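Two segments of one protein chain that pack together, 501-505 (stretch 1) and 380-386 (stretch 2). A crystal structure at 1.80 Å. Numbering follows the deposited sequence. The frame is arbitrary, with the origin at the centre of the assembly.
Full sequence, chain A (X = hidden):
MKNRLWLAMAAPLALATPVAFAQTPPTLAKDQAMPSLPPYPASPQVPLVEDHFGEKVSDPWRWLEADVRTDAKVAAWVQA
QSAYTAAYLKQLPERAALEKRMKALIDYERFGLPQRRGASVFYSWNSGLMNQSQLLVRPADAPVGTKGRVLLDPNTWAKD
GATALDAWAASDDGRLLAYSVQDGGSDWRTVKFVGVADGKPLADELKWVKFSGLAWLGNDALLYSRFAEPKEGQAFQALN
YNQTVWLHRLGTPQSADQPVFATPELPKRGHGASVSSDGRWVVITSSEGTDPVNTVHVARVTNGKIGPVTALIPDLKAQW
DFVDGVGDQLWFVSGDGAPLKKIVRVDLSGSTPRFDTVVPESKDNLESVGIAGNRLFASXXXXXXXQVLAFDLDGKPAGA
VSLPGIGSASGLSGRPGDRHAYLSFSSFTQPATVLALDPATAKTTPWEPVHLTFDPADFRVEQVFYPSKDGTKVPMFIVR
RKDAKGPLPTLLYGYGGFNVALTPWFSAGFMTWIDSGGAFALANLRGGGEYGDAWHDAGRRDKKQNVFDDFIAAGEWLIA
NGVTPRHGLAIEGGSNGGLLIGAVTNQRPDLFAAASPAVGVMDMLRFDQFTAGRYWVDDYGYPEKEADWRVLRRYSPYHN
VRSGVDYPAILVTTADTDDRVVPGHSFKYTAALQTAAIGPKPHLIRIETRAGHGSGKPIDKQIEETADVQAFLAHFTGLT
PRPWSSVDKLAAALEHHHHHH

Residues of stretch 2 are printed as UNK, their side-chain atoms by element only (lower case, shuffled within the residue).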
# COMPACT_ATOMS: atom_id res chain seq x y z
N ALA A 501 7.05 0.18 -5.55
CA ALA A 501 7.92 -0.46 -4.55
C ALA A 501 7.14 -1.49 -3.79
O ALA A 501 6.26 -1.12 -3.04
CB ALA A 501 8.44 0.57 -3.59
N LEU A 502 7.54 -2.76 -3.85
CA LEU A 502 6.76 -3.78 -3.18
C LEU A 502 7.32 -4.07 -1.79
O LEU A 502 7.92 -5.11 -1.53
CB LEU A 502 6.69 -5.04 -4.01
CG LEU A 502 5.86 -4.94 -5.27
CD1 LEU A 502 5.80 -6.35 -5.88
CD2 LEU A 502 4.46 -4.42 -4.99
N THR A 503 7.08 -3.14 -0.89
CA THR A 503 7.45 -3.29 0.51
C THR A 503 6.42 -4.17 1.20
O THR A 503 5.36 -4.35 0.67
CB THR A 503 7.50 -1.93 1.22
OG1 THR A 503 6.30 -1.20 0.97
CG2 THR A 503 8.55 -1.07 0.61
N PRO A 504 6.75 -4.77 2.35
CA PRO A 504 5.82 -5.72 2.96
C PRO A 504 4.43 -5.12 3.28
O PRO A 504 4.31 -4.00 3.71
CB PRO A 504 6.54 -6.14 4.25
CG PRO A 504 8.00 -5.96 3.95
CD PRO A 504 8.02 -4.68 3.13
N TRP A 505 3.41 -5.94 3.11
CA TRP A 505 2.06 -5.62 3.51
C TRP A 505 1.32 -6.92 3.81
O TRP A 505 1.79 -7.99 3.43
CB TRP A 505 1.35 -4.82 2.42
CG TRP A 505 0.76 -5.59 1.28
CD1 TRP A 505 -0.55 -5.91 1.11
CD2 TRP A 505 1.46 -6.13 0.15
NE1 TRP A 505 -0.71 -6.65 -0.05
CE2 TRP A 505 0.52 -6.79 -0.65
CE3 TRP A 505 2.80 -6.14 -0.24
CZ2 TRP A 505 0.85 -7.42 -1.84
CZ3 TRP A 505 3.14 -6.77 -1.45
CH2 TRP A 505 2.16 -7.40 -2.22
N UNK A 380 12.64 4.81 7.45
CA UNK A 380 13.33 4.71 6.21
C UNK A 380 12.90 3.47 5.46
O UNK A 380 12.45 2.45 6.07
o UNK A 380 17.42 9.34 8.21
c UNK A 380 15.52 5.89 6.87
c UNK A 380 16.55 8.02 6.36
c UNK A 380 16.35 7.25 8.63
c UNK A 380 15.91 6.85 5.94
c UNK A 380 15.77 6.12 8.21
c UNK A 380 16.79 8.20 7.72
c UNK A 380 14.85 4.61 6.44
N UNK A 381 13.11 3.50 4.15
CA UNK A 381 13.02 2.28 3.34
C UNK A 381 14.47 1.82 3.13
O UNK A 381 15.22 2.45 2.36
c UNK A 381 12.23 1.15 1.27
c UNK A 381 10.87 3.01 2.21
c UNK A 381 12.31 2.48 2.01
c UNK A 381 10.03 2.20 3.11
N UNK A 382 14.80 0.74 3.82
CA UNK A 382 16.10 0.10 3.82
C UNK A 382 16.01 -1.31 3.20
O UNK A 382 15.45 -2.22 3.78
c UNK A 382 17.97 -0.49 5.45
n UNK A 382 19.84 -1.58 5.82
n UNK A 382 19.05 0.29 5.11
c UNK A 382 16.56 -0.01 5.28
c UNK A 382 20.17 -0.39 5.35
c UNK A 382 18.47 -1.67 5.91
N UNK A 383 16.58 -1.47 2.03
CA UNK A 383 16.46 -2.72 1.25
C UNK A 383 15.02 -3.25 1.20
O UNK A 383 14.73 -4.40 1.56
c UNK A 383 18.90 -3.38 1.54
c UNK A 383 17.43 -3.78 1.74
o UNK A 383 19.70 -3.46 2.47
o UNK A 383 19.33 -3.01 0.43
N UNK A 384 14.12 -2.40 0.74
CA UNK A 384 12.73 -2.74 0.44
C UNK A 384 11.84 -3.10 1.62
O UNK A 384 10.85 -3.73 1.43
c UNK A 384 12.69 -3.85 -0.63
N UNK A 385 12.20 -2.65 2.82
CA UNK A 385 11.43 -2.88 4.04
C UNK A 385 11.75 -1.70 4.96
O UNK A 385 12.62 -0.89 4.68
c UNK A 385 11.83 -4.23 4.67
c UNK A 385 15.42 -5.12 5.99
c UNK A 385 13.34 -4.15 5.16
c UNK A 385 13.91 -5.38 5.70
n UNK A 385 16.06 -4.92 4.65
N UNK A 386 11.05 -1.60 6.07
CA UNK A 386 11.22 -0.48 6.97
C UNK A 386 12.42 -0.68 7.91
O UNK A 386 12.66 -1.76 8.39
o UNK A 386 8.91 0.36 6.96
c UNK A 386 9.94 -0.20 7.77

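Position 380 carries eight side-chain atoms: one carbon, then a six-membered carbon ring bearing a single oxygen. Its nearest approach, CB of 380 to CG2 of Thr 503, is 10.3 Å, so the assignment rests on composition alone: a phenol ring, Tyr 380.

Position 381 has four side-chain carbons, forked at the first, with one arm two carbons long. That branching excludes leucine, whose fork lies one carbon further out, and identifies Ile 381. Its CA-to-CB bond points toward stretch 1, and its CG2 lies 4.3 Å from CG2 of Thr 503, a loose methyl-to-methyl approach.

Position 382 shows one carbon followed by a five-membered ring of three carbons and two nitrogens, an imidazole, hence His 382. The ring is out of reach of stretch 1.

At position 383 there are two carbons, the second carrying two oxygens. This short carboxylate is Asp 383, also remote from stretch 1. Its phi/psi of 45/56° is left-handed.

Position 384 has a single side-chain carbon and is therefore Ala 384. Its phi/psi of 67/23° continues the left-handed turn. CB of Ala 384 points sideways and comes no nearer than 5.0 Å, to O of Leu 502; the touching is done by the backbone, with O of Ala 384 lying 3.4 Å from CD of Pro 504.

Position 385 bears four carbons in a row ending in nitrogen, the signature of Lys 385. CB of Lys 385 sits 4.1 Å from CD of Pro 504, but the end of the chain leads away. It folds back over its own turn, where NZ of Lys 385 donates to O of His 382 at 2.9 Å and, weakly, to O of Asp 383 at 3.4 Å.

Position 386 has one carbon and one oxygen, which gives Ser 386; its OG comes no nearer than 6.3 Å, to CB of Thr 503.

The contact is small, burying 167 Å² in total, and no hydrogen bond crosses it. Its centre is the carbonyl of Ala 384, which faces carbon: CA of Thr 503 approaches O of Ala 384 at 3.5 Å, with 149° at the hydrogen, consistent with a CA-H...O contact. Proline has no amide hydrogen to offer, and this buried oxygen finds no conventional hydrogen-bond partner anywhere in the model. Around it, Thr 503 and Pro 504 supply most of the surface covered on stretch 1, packing against the turn and its flanking residues through van der Waals contacts.

Stretch 2 380-386: YIHDAKS
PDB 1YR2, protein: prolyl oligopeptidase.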